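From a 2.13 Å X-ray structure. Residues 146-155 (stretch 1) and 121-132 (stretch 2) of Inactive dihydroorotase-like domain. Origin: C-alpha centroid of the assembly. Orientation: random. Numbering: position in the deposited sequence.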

# COMPACT_ATOMS: atom_id res chain seq x y z
N LEU A 146 -15.34 16.42 11.93
CA LEU A 146 -15.40 17.45 12.97
C LEU A 146 -14.16 18.32 12.97
O LEU A 146 -14.22 19.48 13.39
CB LEU A 146 -15.60 16.80 14.34
CG LEU A 146 -16.95 16.13 14.59
CD1 LEU A 146 -16.99 15.47 15.95
CD2 LEU A 146 -18.10 17.13 14.46
N HIS A 147 -13.02 17.81 12.51
CA HIS A 147 -11.83 18.62 12.36
C HIS A 147 -11.67 19.16 10.94
O HIS A 147 -10.69 19.84 10.66
CB HIS A 147 -10.59 17.82 12.75
CG HIS A 147 -10.57 17.41 14.19
ND1 HIS A 147 -9.96 18.16 15.17
CD2 HIS A 147 -11.09 16.33 14.81
CE1 HIS A 147 -10.10 17.55 16.33
NE2 HIS A 147 -10.79 16.44 16.14
N ASN A 148 -12.63 18.88 10.06
CA ASN A 148 -12.59 19.32 8.67
C ASN A 148 -11.22 19.08 8.05
O ASN A 148 -10.58 19.99 7.51
CB ASN A 148 -12.99 20.79 8.55
CG ASN A 148 -13.19 21.21 7.11
OD1 ASN A 148 -13.77 20.48 6.31
ND2 ASN A 148 -12.70 22.38 6.77
N ARG A 149 -10.75 17.84 8.14
CA ARG A 149 -9.49 17.44 7.54
C ARG A 149 -9.69 16.12 6.80
O ARG A 149 -10.79 15.54 6.80
CB ARG A 149 -8.39 17.33 8.60
CG ARG A 149 -8.61 16.27 9.68
CD ARG A 149 -7.29 15.62 10.05
NE ARG A 149 -6.68 14.99 8.88
CZ ARG A 149 -5.37 14.93 8.63
NH1 ARG A 149 -4.50 15.47 9.47
NH2 ARG A 149 -4.94 14.33 7.53
N ARG A 150 -8.63 15.64 6.17
CA ARG A 150 -8.69 14.47 5.30
C ARG A 150 -8.45 13.19 6.09
O ARG A 150 -7.75 13.19 7.11
CB ARG A 150 -7.64 14.58 4.18
CG ARG A 150 -7.72 15.86 3.37
CD ARG A 150 -6.63 15.92 2.31
NE ARG A 150 -6.82 14.90 1.27
CZ ARG A 150 -6.92 15.14 -0.04
NH1 ARG A 150 -6.83 16.37 -0.53
NH2 ARG A 150 -7.10 14.12 -0.87
N ILE A 151 -9.05 12.10 5.61
CA ILE A 151 -8.82 10.77 6.16
C ILE A 151 -8.78 9.78 5.01
O ILE A 151 -9.58 9.87 4.07
CB ILE A 151 -9.91 10.38 7.18
CG1 ILE A 151 -9.61 9.01 7.80
CG2 ILE A 151 -11.27 10.36 6.53
CD1 ILE A 151 -8.41 9.00 8.73
N HIS A 152 -7.85 8.83 5.08
CA HIS A 152 -7.71 7.78 4.08
C HIS A 152 -7.90 6.43 4.74
O HIS A 152 -7.27 6.13 5.76
CB HIS A 152 -6.34 7.84 3.40
CG HIS A 152 -6.17 6.82 2.31
ND1 HIS A 152 -6.65 7.02 1.03
CD2 HIS A 152 -5.60 5.59 2.31
CE1 HIS A 152 -6.37 5.96 0.29
NE2 HIS A 152 -5.73 5.08 1.04
N VAL A 153 -8.76 5.60 4.14
CA VAL A 153 -9.10 4.29 4.67
C VAL A 153 -8.45 3.24 3.79
O VAL A 153 -8.64 3.23 2.57
CB VAL A 153 -10.62 4.08 4.73
CG1 VAL A 153 -10.96 2.74 5.35
CG2 VAL A 153 -11.29 5.21 5.50
N SER A 154 -7.70 2.33 4.41
CA SER A 154 -6.86 1.39 3.69
C SER A 154 -7.41 -0.02 3.77
O SER A 154 -8.09 -0.40 4.72
CB SER A 154 -5.43 1.41 4.25
OG SER A 154 -4.54 0.73 3.38
N ALA A 155 -7.11 -0.80 2.73
CA ALA A 155 -7.46 -2.22 2.66
C ALA A 155 -8.95 -2.45 2.93
O ALA A 155 -9.34 -3.34 3.68
CB ALA A 155 -6.60 -3.04 3.62
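Stretch 2, residues 121-132: AWPKHKPIITDA

Parallel strands pair by a simple rule: one residue of a strand bonds through both its N and its O to the two neighbours of its partner, and stretch 2 lies on stretch 1 in just this way. His152 N donates to Ile128 O (3.0 Å), and Thr130 N donates to His152 O (2.9 Å), so that His152 brackets Ile129; the ladder continues with Ser154 N to Thr130 O at 2.8 Å. Strand 128-130 thus runs parallel to strand 151-153, the axes crossing at -29° with a closest approach of 4.8 Å. The register sets Ile129 beside His152 (CA to CA 4.7 Å) and Thr130 beside Val153 (CA to CA 5.1 Å).

Before the strand, stretch 2 makes a type I turn from Pro123 to Lys126, whose carbonyls receive the guanidinium of Arg149. Its NH2 donates to Lys126 O at 3.0 Å and its NH1 to the same oxygen at 3.2 Å. Lys124 reaches back, NZ donating to Asn148 O (3.1 Å).

Apolar packing completes the contact. Ile128 CD1 lies over one guanidinium face, 3.3 Å from Arg149 NH1, while Ile128 CG2 meets Ile151 CD1 at 3.7 Å. On the sheet face shared by His152 and Ile129, Ile129 CD1 approaches the imidazole edge, 4.1 Å from His152 CD2; on the other, Thr130 CG2 lies 4.2 Å from Val153 CG2.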

# COMPACT_ATOMS: atom_id res chain seq x y z
N ALA A 121 -3.01 16.53 17.90
CA ALA A 121 -1.56 16.69 17.92
C ALA A 121 -0.91 16.57 16.55
O ALA A 121 0.25 16.96 16.41
CB ALA A 121 -0.95 15.65 18.86
N TRP A 122 -1.62 16.06 15.55
CA TRP A 122 -1.00 15.78 14.26
C TRP A 122 -1.29 16.91 13.27
O TRP A 122 -2.40 17.44 13.26
CB TRP A 122 -1.54 14.45 13.70
CG TRP A 122 -0.90 13.99 12.42
CD1 TRP A 122 -1.42 14.11 11.17
CD2 TRP A 122 0.36 13.32 12.27
NE1 TRP A 122 -0.57 13.56 10.24
CE2 TRP A 122 0.53 13.07 10.90
CE3 TRP A 122 1.35 12.92 13.16
CZ2 TRP A 122 1.67 12.43 10.39
CZ3 TRP A 122 2.47 12.28 12.67
CH2 TRP A 122 2.62 12.04 11.29
N PRO A 123 -0.33 17.32 12.44
CA PRO A 123 -0.58 18.44 11.52
C PRO A 123 -1.77 18.17 10.61
O PRO A 123 -1.95 17.07 10.09
CB PRO A 123 0.73 18.54 10.72
CG PRO A 123 1.76 17.96 11.62
CD PRO A 123 1.08 16.87 12.39
N LYS A 124 -2.58 19.22 10.41
CA LYS A 124 -3.84 19.07 9.69
C LYS A 124 -3.62 18.74 8.22
O LYS A 124 -4.47 18.09 7.60
CB LYS A 124 -4.68 20.33 9.82
CG LYS A 124 -5.97 20.30 9.01
CD LYS A 124 -6.98 21.33 9.51
CE LYS A 124 -7.21 22.47 8.51
NZ LYS A 124 -8.31 22.16 7.56
N HIS A 125 -2.51 19.18 7.64
CA HIS A 125 -2.23 18.95 6.23
C HIS A 125 -1.26 17.79 5.99
O HIS A 125 -0.75 17.65 4.88
CB HIS A 125 -1.68 20.23 5.59
CG HIS A 125 -2.72 21.29 5.37
ND1 HIS A 125 -4.06 20.99 5.27
CD2 HIS A 125 -2.61 22.63 5.22
CE1 HIS A 125 -4.74 22.11 5.07
NE2 HIS A 125 -3.89 23.12 5.04
N LYS A 126 -1.01 16.98 7.01
CA LYS A 126 -0.21 15.76 6.85
C LYS A 126 -1.13 14.55 6.84
O LYS A 126 -1.97 14.41 7.74
CB LYS A 126 0.81 15.65 7.98
CG LYS A 126 2.06 14.84 7.63
CD LYS A 126 3.31 15.38 8.33
CE LYS A 126 4.44 15.65 7.34
NZ LYS A 126 5.10 14.40 6.87
N PRO A 127 -1.01 13.64 5.87
CA PRO A 127 -2.02 12.58 5.72
C PRO A 127 -2.17 11.70 6.96
O PRO A 127 -1.21 11.44 7.69
CB PRO A 127 -1.50 11.76 4.53
CG PRO A 127 -0.67 12.72 3.76
CD PRO A 127 -0.03 13.61 4.77
N ILE A 128 -3.41 11.25 7.17
CA ILE A 128 -3.74 10.24 8.17
C ILE A 128 -4.39 9.06 7.46
O ILE A 128 -5.27 9.24 6.62
CB ILE A 128 -4.67 10.79 9.27
CG1 ILE A 128 -3.97 11.91 10.05
CG2 ILE A 128 -5.12 9.67 10.21
CD1 ILE A 128 -4.84 12.59 11.10
N ILE A 129 -3.96 7.85 7.82
CA ILE A 129 -4.42 6.62 7.19
C ILE A 129 -4.85 5.65 8.28
O ILE A 129 -4.21 5.56 9.33
CB ILE A 129 -3.32 6.01 6.29
CG1 ILE A 129 -3.68 4.58 5.87
CG2 ILE A 129 -1.98 6.02 7.00
CD1 ILE A 129 -2.75 3.99 4.82
N THR A 130 -5.95 4.93 8.03
CA THR A 130 -6.49 4.00 8.99
C THR A 130 -6.99 2.75 8.28
O THR A 130 -7.37 2.79 7.11
CB THR A 130 -7.65 4.61 9.79
OG1 THR A 130 -8.20 3.63 10.68
CG2 THR A 130 -8.75 5.13 8.86
N ASP A 131 -6.99 1.63 9.01
CA ASP A 131 -7.62 0.40 8.56
C ASP A 131 -8.88 0.08 9.37
O ASP A 131 -9.31 -1.08 9.42
CB ASP A 131 -6.63 -0.77 8.64
CG ASP A 131 -6.15 -1.05 10.05
OD1 ASP A 131 -6.48 -0.26 10.96
OD2 ASP A 131 -5.45 -2.06 10.24
N ALA A 132 -9.48 1.10 9.99
CA ALA A 132 -10.65 0.89 10.83
C ALA A 132 -11.80 0.29 10.01
O ALA A 132 -11.92 0.52 8.81
CB ALA A 132 -11.10 2.22 11.45
O HOH W 1 -4.52 16.37 12.00
O HOH W 2 -5.54 11.89 5.23